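Local structure of transcriptional regulator (Saccharomonospora viridis, 4KWA) at residues Q88-G93 with C173-M178. The protein probably binds operator DNA as a TetR-family transcriptional repressor and holds a choline ion in its ligand-binding domain. Residues are numbered along the deposited sequence; the frame is centred on the assembly and turned at random.
Sequences QLPTPG and CSVDHM
Leu89 and Pro90 pack against Val175 and selenomethionine Met178 where an inverse gamma turn, centred on Pro90 and closed by a weak hydrogen bond from Thr91 N to Leu89 O (2.8 Å), meets the first turn of helix 175-190. The joint belongs to the all-helical C-terminal ligand-binding domain of a TetR-family regulator and sets the loop between helices 77-86 and 94-109 beside the start of a later helix. The tightly packed part gathers Leu89, Pro90 and Met178, all buried. The CG of Met178 stands anti to the backbone N (chi1 170°) and the chain runs on extended, so that the Met178 and Pro90 side chains meet tip to tip, SE 3.7 Å from Pro90 CD. Leu89 slides past Met178 in the opposite direction, with CD2 3.9 Å from Met178 CG and 4.0 Å from its terminal CE. Val166 of helix 148-168 touches both Pro90 and Met178, while Leu182, further along helix 175-190, touches Leu89.

Val175 carries the contact toward the looser, partly exposed side. With CG1 anti to the backbone N (chi1 172°), its two methyls divide the loop between them: CG1 lies 4.0 Å from Leu89 CB, while CG2 faces the carbonyl of Pro90, 3.6 Å from its O. Partly exposed Thr91 brings its methyl CG2 to Val175 CG1, the two side chains crossing at about a right angle, but little surface is buried there. On the pocket side, Gln88 touches the bound choline, and its backbone O accepts a hydrogen bond from Trp99, another residue of the choline pocket. The helix start facing the loop is N-capped by Ser174, whose OG accepts the backbone N-H of His177 at 2.9 Å with an angle of 154° at the hydrogen.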
ATOM      1  N   GLN A  88       0.643  13.326  -7.142  1.00 28.40           N
ATOM      2  CA  GLN A  88       0.648  12.132  -6.378  1.00 26.21           C
ATOM      3  C   GLN A  88       1.997  11.670  -5.986  1.00 27.38           C
ATOM      4  O   GLN A  88       2.064  10.661  -5.293  1.00 29.62           O
ATOM      5  CB  GLN A  88      -0.035  10.954  -7.104  1.00 30.13           C
ATOM      6  CG  GLN A  88      -1.408  11.262  -7.672  1.00 31.13           C
ATOM      7  CD  GLN A  88      -2.299  12.228  -6.848  1.00 41.63           C
ATOM      8  OE1 GLN A  88      -2.828  13.244  -7.403  1.00 51.04           O
ATOM      9  NE2 GLN A  88      -2.531  11.918  -5.581  1.00 29.86           N
ATOM     10  N   LEU A  89       3.078  12.316  -6.429  1.00 25.31           N
ATOM     11  CA  LEU A  89       4.389  11.833  -6.035  1.00 26.33           C
ATOM     12  C   LEU A  89       4.691  12.138  -4.599  1.00 29.89           C
ATOM     13  O   LEU A  89       4.335  13.183  -4.131  1.00 28.18           O
ATOM     14  CB  LEU A  89       5.446  12.468  -6.937  1.00 27.70           C
ATOM     15  CG  LEU A  89       5.201  12.179  -8.400  1.00 32.04           C
ATOM     16  CD1 LEU A  89       6.292  12.862  -9.208  1.00 33.68           C
ATOM     17  CD2 LEU A  89       5.093  10.722  -8.722  1.00 36.89           C
ATOM     18  N   PRO A  90       5.420  11.266  -3.897  1.00 24.40           N
ATOM     19  CA  PRO A  90       5.702  11.559  -2.512  1.00 27.55           C
ATOM     20  C   PRO A  90       6.909  12.466  -2.407  1.00 29.65           C
ATOM     21  O   PRO A  90       7.922  12.063  -1.824  1.00 33.67           O
ATOM     22  CB  PRO A  90       6.042  10.184  -1.939  1.00 30.40           C
ATOM     23  CG  PRO A  90       6.540   9.427  -3.120  1.00 29.00           C
ATOM     24  CD  PRO A  90       5.653   9.836  -4.235  1.00 29.15           C
ATOM     25  N   THR A  91       6.800  13.694  -2.925  1.00 33.23           N
ATOM     26  CA  THR A  91       7.934  14.632  -2.860  1.00 29.98           C
ATOM     27  C   THR A  91       8.207  15.101  -1.421  1.00 30.09           C
ATOM     28  O   THR A  91       7.340  15.153  -0.523  1.00 31.34           O
ATOM     29  CB  THR A  91       7.695  15.771  -3.832  1.00 38.53           C
ATOM     30  OG1 THR A  91       6.388  16.262  -3.649  1.00 30.93           O
ATOM     31  CG2 THR A  91       7.688  15.280  -5.215  1.00 35.23           C
ATOM     32  N   PRO A  92       9.452  15.535  -1.180  1.00 31.04           N
ATOM     33  CA  PRO A  92       9.810  16.030   0.126  1.00 40.60           C
ATOM     34  C   PRO A  92       8.734  16.972   0.734  1.00 38.24           C
ATOM     35  O   PRO A  92       8.140  17.724   0.018  1.00 36.92           O
ATOM     36  CB  PRO A  92      11.118  16.756  -0.147  1.00 42.32           C
ATOM     37  CG  PRO A  92      11.670  16.106  -1.387  1.00 39.16           C
ATOM     38  CD  PRO A  92      10.586  15.372  -2.086  1.00 38.70           C
ATOM     39  N   GLY A  93       8.486  16.855   2.025  1.00 34.26           N
ATOM     40  CA  GLY A  93       7.516  17.684   2.760  1.00 32.02           C
ATOM     41  C   GLY A  93       6.145  17.098   2.967  1.00 33.53           C
ATOM     42  O   GLY A  93       5.977  15.913   3.272  1.00 32.27           O
ATOM     43  N   CYS A 173      14.898   2.692  -6.453  1.00 36.22           N
ATOM     44  CA  CYS A 173      13.658   3.468  -6.511  1.00 35.63           C
ATOM     45  C   CYS A 173      13.937   4.873  -5.981  1.00 36.45           C
ATOM     46  O   CYS A 173      14.850   5.108  -5.151  1.00 42.81           O
ATOM     47  CB  CYS A 173      12.503   2.760  -5.751  1.00 33.36           C
ATOM     48  SG  CYS A 173      11.988   1.169  -6.485  1.00 50.65           S
ATOM     49  N   SER A 174      13.282   5.838  -6.557  1.00 36.43           N
ATOM     50  CA  SER A 174      13.378   7.228  -6.069  1.00 33.68           C
ATOM     51  C   SER A 174      12.122   7.881  -6.593  1.00 28.21           C
ATOM     52  O   SER A 174      11.466   7.319  -7.462  1.00 25.61           O
ATOM     53  CB  SER A 174      14.561   7.970  -6.663  1.00 35.66           C
ATOM     54  OG  SER A 174      14.406   8.008  -8.100  1.00 28.85           O
ATOM     55  N   VAL A 175      11.824   9.098  -6.108  1.00 27.76           N
ATOM     56  CA  VAL A 175      10.659   9.820  -6.693  1.00 28.92           C
ATOM     57  C   VAL A 175      10.925  10.024  -8.220  1.00 30.03           C
ATOM     58  O   VAL A 175      10.004   9.981  -9.014  1.00 26.85           O
ATOM     59  CB  VAL A 175      10.473  11.198  -6.031  1.00 29.19           C
ATOM     60  CG1 VAL A 175       9.409  12.021  -6.742  1.00 32.14           C
ATOM     61  CG2 VAL A 175      10.112  11.080  -4.563  1.00 35.83           C
ATOM     62  N   ASP A 176      12.167  10.405  -8.645  1.00 27.53           N
ATOM     63  CA  ASP A 176      12.472  10.597 -10.078  1.00 24.93           C
ATOM     64  C   ASP A 176      12.175   9.335 -10.870  1.00 28.16           C
ATOM     65  O   ASP A 176      11.585   9.389 -11.940  1.00 26.54           O
ATOM     66  CB  ASP A 176      13.950  10.997 -10.310  1.00 28.40           C
ATOM     67  CG  ASP A 176      14.276  12.441  -9.848  1.00 32.13           C
ATOM     68  OD1 ASP A 176      13.421  13.329  -9.865  1.00 30.89           O
ATOM     69  OD2 ASP A 176      15.448  12.694  -9.521  1.00 39.77           O
ATOM     70  N   HIS A 177      12.501   8.165 -10.300  1.00 30.01           N
ATOM     71  CA  HIS A 177      12.256   6.887 -11.029  1.00 27.36           C
ATOM     72  C   HIS A 177      10.750   6.608 -11.163  1.00 30.97           C
ATOM     73  O   HIS A 177      10.287   6.215 -12.213  1.00 26.60           O
ATOM     74  CB  HIS A 177      13.056   5.758 -10.439  1.00 35.98           C
ATOM     75  CG  HIS A 177      14.550   5.938 -10.631  1.00 57.44           C
ATOM     76  ND1 HIS A 177      15.435   6.144  -9.583  1.00 71.95           N
ATOM     77  CD2 HIS A 177      15.302   6.007 -11.766  1.00 68.44           C
ATOM     78  CE1 HIS A 177      16.663   6.273 -10.060  1.00 64.19           C
ATOM     79  NE2 HIS A 177      16.609   6.198 -11.381  1.00 63.47           N
HETATM   80  N   MSE A 178      10.009   6.881 -10.093  1.00 28.99           N
HETATM   81  CA  MSE A 178       8.549   6.706 -10.114  1.00 27.01           C
HETATM   82  C   MSE A 178       7.924   7.631 -11.170  1.00 27.18           C
HETATM   83  O   MSE A 178       6.972   7.265 -11.898  1.00 24.16           O
HETATM   84  CB  MSE A 178       8.054   7.050  -8.675  1.00 24.68           C
HETATM   85  CG  MSE A 178       6.552   7.147  -8.662  1.00 25.82           C
HETATM   86 SE   MSE A 178       5.945   7.111  -6.770  1.00 30.57          SE
HETATM   87  CE  MSE A 178       4.064   7.231  -7.080  1.00 19.52           C
TER